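Local coordinates for putative enoyl-CoA hydratase (Streptomyces avermitilis, PDB 3GKB), which probably acts on acyl-CoA thioesters as a member of the crotonase (enoyl-CoA hydratase/isomerase) superfamily, its exact reaction being unknown, at residues M130-A135 and R191-D196; I56-A61 and Q107-K112. All coordinates share one frame; numbering follows the deposited sequence.

Overall arrangement
Both contacts pair parallel strands of one six-stranded mixed sheet, and they follow one another along the chain. Interaction 2 lies inside the sheet, its centre about 12 Å from the centre of the chain, and most of its residues are buried. Interaction 1 joins strand 130-134 to strand 191-193, the outermost within this chain; it lies about 16 Å out and is only partly buried. Strands 108-113 and 130-134 are neighbours, so the two contacts, about 13 Å apart between centres, connect through probable hydrogen bonds of Val-111 with Met-130 and Phe-132. Branched and aromatic side chains fill interaction 2, whereas interaction 1 has one Phe-132/Leu-193 patch, small alanines around it, and an arginine directed to a second subunit.

Interaction 1: residues M130-A135 and R191-D196; sequences MAFAAA and RALPAD
Phe-132 and Leu-193 form the apolar centre, lying side by side and pointing the same way, with ring atom CD1 of Phe-132 4.2 Å from CD1 of Leu-193. Arg-191 adds its aliphatic root: its CB meets Phe-132 CD1 at 3.9 Å, in the ring plane and so at the edge. CG of Phe-132 lies anti to the carbonyl carbon, beside the backbone N (chi1 -60°), and this brings the CD1 edge to Arg-191 CB; Leu-198, Tyr-201 and Val-202 of helix 195-210 also pack on the ring. Ala-134 continues this face, its CB lying 3.9 Å from CB of Ala-195, just after Pro-194. Ala-133 and Ala-192 point to the other face, and both touch Ala-180 of helix 180-186.

Between the faces runs a parallel ladder. The N-H of Ala-133 bonds to Arg-191 O, and Leu-193 N gives a straighter bond to Ala-133 O at 2.8 Å. The rungs are uneven at the ends: Arg-191 N to Ala-131 O is weak at 3.5 Å, while Ala-135 N approaches Leu-193 O at 2.8 Å but tilted 32° from the carbonyl plane. This tilted bond carries the pairing one residue past strand 130-134. Beyond it, Glu-136 OE1 accepts a hydrogen bond from Ala-195 N.

At the polar edge, the Arg-191 chain, bent at chi2 and chi3, turns its guanidinium 80° from the Phe-132 ring plane. Its NE bonds to Tyr-186 OH and its NH2 forms a salt bridge with Glu-170, both of a neighbouring subunit. The pairing of strand 130-134 with the outermost strand, next to a subunit interface, fits the spiral beta-beta-alpha core of the crotonase fold, whose members commonly assemble as trimers.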
loop_
_atom_site.group_PDB
_atom_site.type_symbol
_atom_site.label_atom_id
_atom_site.label_comp_id
_atom_site.label_asym_id
_atom_site.label_seq_id
_atom_site.Cartn_x
_atom_site.Cartn_y
_atom_site.Cartn_z
ATOM N N MET B 130 9.831 8.761 8.939
ATOM C CA MET B 130 8.733 8.137 9.686
ATOM C C MET B 130 7.939 9.192 10.448
ATOM O O MET B 130 8.495 10.240 10.859
ATOM C CB MET B 130 9.227 6.973 10.610
ATOM C CG MET B 130 10.371 7.212 11.555
ATOM S SD MET B 130 11.211 5.664 12.242
ATOM C CE MET B 130 12.439 5.311 11.025
ATOM N N ALA B 131 6.639 8.936 10.604
ATOM C CA ALA B 131 5.734 9.850 11.277
ATOM C C ALA B 131 4.829 9.029 12.212
ATOM O O ALA B 131 4.224 8.021 11.797
ATOM C CB ALA B 131 4.876 10.589 10.288
ATOM N N PHE B 132 4.743 9.495 13.448
ATOM C CA PHE B 132 3.932 8.880 14.509
ATOM C C PHE B 132 2.971 9.961 15.001
ATOM O O PHE B 132 3.411 11.088 15.308
ATOM C CB PHE B 132 4.833 8.390 15.660
ATOM C CG PHE B 132 5.847 7.358 15.221
ATOM C CD1 PHE B 132 5.427 6.076 14.895
ATOM C CD2 PHE B 132 7.195 7.680 15.036
ATOM C CE1 PHE B 132 6.353 5.105 14.453
ATOM C CE2 PHE B 132 8.114 6.712 14.608
ATOM C CZ PHE B 132 7.668 5.429 14.301
ATOM N N ALA B 133 1.682 9.621 15.106
ATOM C CA ALA B 133 0.638 10.608 15.410
ATOM C C ALA B 133 -0.254 10.208 16.592
ATOM O O ALA B 133 -0.516 9.026 16.820
ATOM C CB ALA B 133 -0.248 10.887 14.174
ATOM N N ALA B 134 -0.723 11.214 17.319
ATOM C CA ALA B 134 -1.629 11.024 18.461
ATOM C C ALA B 134 -3.054 10.656 17.956
ATOM O O ALA B 134 -3.714 11.447 17.246
ATOM C CB ALA B 134 -1.689 12.311 19.283
ATOM N N ALA B 135 -3.524 9.484 18.366
ATOM C CA ALA B 135 -4.810 8.950 17.893
ATOM C C ALA B 135 -5.953 9.925 18.159
ATOM O O ALA B 135 -6.807 10.150 17.291
ATOM C CB ALA B 135 -5.076 7.568 18.546
ATOM N N ARG B 191 2.201 5.225 12.046
ATOM C CA ARG B 191 1.413 4.671 13.157
ATOM C C ARG B 191 0.669 5.747 13.900
ATOM O O ARG B 191 1.177 6.842 14.029
ATOM C CB ARG B 191 2.317 3.908 14.133
ATOM C CG ARG B 191 1.600 2.803 14.936
ATOM C CD ARG B 191 1.687 1.501 14.168
ATOM N NE ARG B 191 3.067 1.033 14.086
ATOM C CZ ARG B 191 3.737 0.410 15.045
ATOM N NH1 ARG B 191 3.158 0.081 16.208
ATOM N NH2 ARG B 191 4.998 0.081 14.829
ATOM N N ALA B 192 -0.533 5.407 14.388
ATOM C CA ALA B 192 -1.282 6.202 15.346
ATOM C C ALA B 192 -1.150 5.524 16.698
ATOM O O ALA B 192 -1.338 4.274 16.812
ATOM C CB ALA B 192 -2.747 6.305 14.958
ATOM N N LEU B 193 -0.849 6.343 17.701
ATOM C CA LEU B 193 -0.592 5.895 19.070
ATOM C C LEU B 193 -1.391 6.740 20.052
ATOM O O LEU B 193 -1.731 7.864 19.753
ATOM C CB LEU B 193 0.910 6.018 19.376
ATOM C CG LEU B 193 1.761 5.067 18.521
ATOM C CD1 LEU B 193 3.167 5.580 18.378
ATOM C CD2 LEU B 193 1.685 3.630 19.076
ATOM N N PRO B 194 -1.680 6.216 21.251
ATOM C CA PRO B 194 -2.377 7.072 22.238
ATOM C C PRO B 194 -1.645 8.388 22.541
ATOM O O PRO B 194 -0.427 8.382 22.689
ATOM C CB PRO B 194 -2.434 6.182 23.487
ATOM C CG PRO B 194 -2.357 4.806 22.971
ATOM C CD PRO B 194 -1.451 4.858 21.769
ATOM N N ALA B 195 -2.380 9.502 22.592
ATOM C CA ALA B 195 -1.808 10.822 22.830
ATOM C C ALA B 195 -0.912 10.833 24.075
ATOM O O ALA B 195 0.159 11.417 24.071
ATOM C CB ALA B 195 -2.909 11.882 22.949
ATOM N N ASP B 196 -1.353 10.168 25.132
ATOM C CA ASP B 196 -0.591 10.172 26.388
ATOM C C ASP B 196 0.659 9.288 26.366
ATOM O O ASP B 196 1.469 9.361 27.313
ATOM C CB ASP B 196 -1.477 9.750 27.554
ATOM C CG ASP B 196 -2.513 10.786 27.911
ATOM O OD1 ASP B 196 -2.304 11.992 27.673
ATOM O OD2 ASP B 196 -3.568 10.383 28.445
#

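Interaction 2: residues I56-A61 and Q107-K112; sequences IVFSSA and QVTIVK
Ile-56 to Phe-58 pair with Thr-109 to Val-111 as parallel strands, their short axes 4.7 Å apart at closest approach and 20° from parallel. Four backbone hydrogen bonds give the evidence: Ile-56 N to Val-108 O, Ile-110 N to Ile-56 O, Phe-58 N to Ile-110 O and Lys-112 N to Phe-58 O, the last being the straightest (174° at the hydrogen).

Apolar contacts occupy both faces. On one, CG of Phe-58 lies anti to the carbonyl carbon (chi1 -60°), and the ring edge meets Thr-109 CB through CE2 at 4.1 Å and Ile-110 O through CD2 at 3.7 Å. CD2 also touches Val-111 CG2, and Phe-124 meets the ring edge-to-face. Ile-56 CD1 lies 3.8 Å from CB of Gln-107, whose chain bends at chi2. On the other face, Val-57 CG2 touches Ile-110 CB; Val-57 also packs on Val-202 and Ala-206 of helix 195-210, and Ile-110 on Met-130 and Phe-132.

Among the polar links, Gln-107 NE2 bonds to the carbonyls of Leu-47 and Val-53. Lys-112, bent at chi3, sets CE 3.7 Å from Ser-59 CB, and its NZ forms a salt bridge with Asp-199. One water accepts from this NZ and bonds to Ser-59 OG; another accepts from Ser-60 N and donates to Lys-112 O, extending the pairing. Strands 55-60 and 108-113, joined through helices 78-87 and 96-103, make a beta-alpha-beta type crossover, consistent with the crotonase fold's central sheet.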
loop_
_atom_site.group_PDB
_atom_site.type_symbol
_atom_site.label_atom_id
_atom_site.label_comp_id
_atom_site.label_asym_id
_atom_site.label_seq_id
_atom_site.Cartn_x
_atom_site.Cartn_y
_atom_site.Cartn_z
ATOM N N ILE B 56 16.911 13.081 13.692
ATOM C CA ILE B 56 16.260 14.394 13.900
ATOM C C ILE B 56 14.770 14.148 14.176
ATOM O O ILE B 56 14.120 13.387 13.447
ATOM C CB ILE B 56 16.378 15.289 12.646
ATOM C CG1 ILE B 56 17.854 15.605 12.353
ATOM C CG2 ILE B 56 15.523 16.562 12.816
ATOM C CD1 ILE B 56 18.121 16.168 10.941
ATOM N N VAL B 57 14.249 14.737 15.251
ATOM C CA VAL B 57 12.831 14.618 15.585
ATOM C C VAL B 57 12.188 16.004 15.495
ATOM O O VAL B 57 12.626 16.951 16.165
ATOM C CB VAL B 57 12.570 14.081 16.995
ATOM C CG1 VAL B 57 11.026 13.940 17.219
ATOM C CG2 VAL B 57 13.255 12.727 17.237
ATOM N N PHE B 58 11.157 16.110 14.673
ATOM C CA PHE B 58 10.393 17.336 14.527
ATOM C C PHE B 58 9.151 17.265 15.382
ATOM O O PHE B 58 8.408 16.279 15.325
ATOM C CB PHE B 58 9.942 17.515 13.079
ATOM C CG PHE B 58 11.049 17.595 12.079
ATOM C CD1 PHE B 58 11.654 18.795 11.781
ATOM C CD2 PHE B 58 11.460 16.478 11.393
ATOM C CE1 PHE B 58 12.656 18.870 10.808
ATOM C CE2 PHE B 58 12.466 16.560 10.450
ATOM C CZ PHE B 58 13.061 17.773 10.173
ATOM N N SER B 59 8.916 18.324 16.148
ATOM C CA SER B 59 7.710 18.428 16.955
ATOM C C SER B 59 7.227 19.875 16.946
ATOM O O SER B 59 7.899 20.782 16.451
ATOM C CB SER B 59 7.957 17.917 18.386
ATOM O OG SER B 59 8.840 18.782 19.094
ATOM N N SER B 60 6.038 20.106 17.473
ATOM C CA SER B 60 5.522 21.468 17.544
ATOM C C SER B 60 5.380 22.005 18.976
ATOM O O SER B 60 4.990 21.266 19.869
ATOM C CB SER B 60 4.147 21.520 16.891
ATOM O OG SER B 60 3.616 22.826 16.982
ATOM N N ALA B 61 5.635 23.297 19.155
ATOM C CA ALA B 61 5.333 23.990 20.415
ATOM C C ALA B 61 3.863 24.452 20.517
ATOM O O ALA B 61 3.382 24.819 21.605
ATOM C CB ALA B 61 6.298 25.170 20.594
ATOM N N GLN B 107 20.493 12.114 8.206
ATOM C CA GLN B 107 19.959 11.610 9.475
ATOM C C GLN B 107 18.605 10.942 9.258
ATOM O O GLN B 107 17.877 11.287 8.344
ATOM C CB GLN B 107 19.742 12.752 10.481
ATOM C CG GLN B 107 21.008 13.311 11.114
ATOM C CD GLN B 107 21.718 14.369 10.243
ATOM O OE1 GLN B 107 21.183 14.823 9.241
ATOM N NE2 GLN B 107 22.931 14.756 10.644
ATOM N N VAL B 108 18.242 10.031 10.149
ATOM C CA VAL B 108 16.868 9.509 10.153
ATOM C C VAL B 108 15.970 10.645 10.613
ATOM O O VAL B 108 16.268 11.298 11.631
ATOM C CB VAL B 108 16.730 8.341 11.131
ATOM C CG1 VAL B 108 15.238 7.899 11.237
ATOM C CG2 VAL B 108 17.651 7.187 10.717
ATOM N N THR B 109 14.898 10.928 9.869
ATOM C CA THR B 109 13.987 12.017 10.221
ATOM C C THR B 109 12.647 11.419 10.750
ATOM O O THR B 109 12.042 10.497 10.143
ATOM C CB THR B 109 13.717 12.922 9.025
ATOM O OG1 THR B 109 13.269 12.127 7.904
ATOM C CG2 THR B 109 14.997 13.712 8.621
ATOM N N ILE B 110 12.217 11.914 11.911
ATOM C CA ILE B 110 11.028 11.412 12.583
ATOM C C ILE B 110 10.108 12.593 12.881
ATOM O O ILE B 110 10.562 13.584 13.434
ATOM C CB ILE B 110 11.396 10.710 13.927
ATOM C CG1 ILE B 110 12.310 9.510 13.685
ATOM C CG2 ILE B 110 10.116 10.250 14.672
ATOM C CD1 ILE B 110 12.923 8.911 14.996
ATOM N N VAL B 111 8.834 12.497 12.513
ATOM C CA VAL B 111 7.849 13.539 12.887
ATOM C C VAL B 111 6.971 12.997 14.012
ATOM O O VAL B 111 6.470 11.869 13.938
ATOM C CB VAL B 111 6.956 13.967 11.689
ATOM C CG1 VAL B 111 5.716 14.772 12.171
ATOM C CG2 VAL B 111 7.776 14.786 10.634
ATOM N N LYS B 112 6.842 13.788 15.067
ATOM C CA LYS B 112 5.899 13.547 16.149
ATOM C C LYS B 112 4.710 14.494 15.973
ATOM O O LYS B 112 4.840 15.710 16.232
ATOM C CB LYS B 112 6.564 13.803 17.492
ATOM C CG LYS B 112 5.620 13.619 18.667
ATOM C CD LYS B 112 6.378 13.607 19.997
ATOM C CE LYS B 112 6.919 14.956 20.360
ATOM N NZ LYS B 112 7.537 14.986 21.738
HETATM O O HOH W 1 8.100 18.012 21.580
HETATM O O HOH W 2 4.373 17.756 17.973
#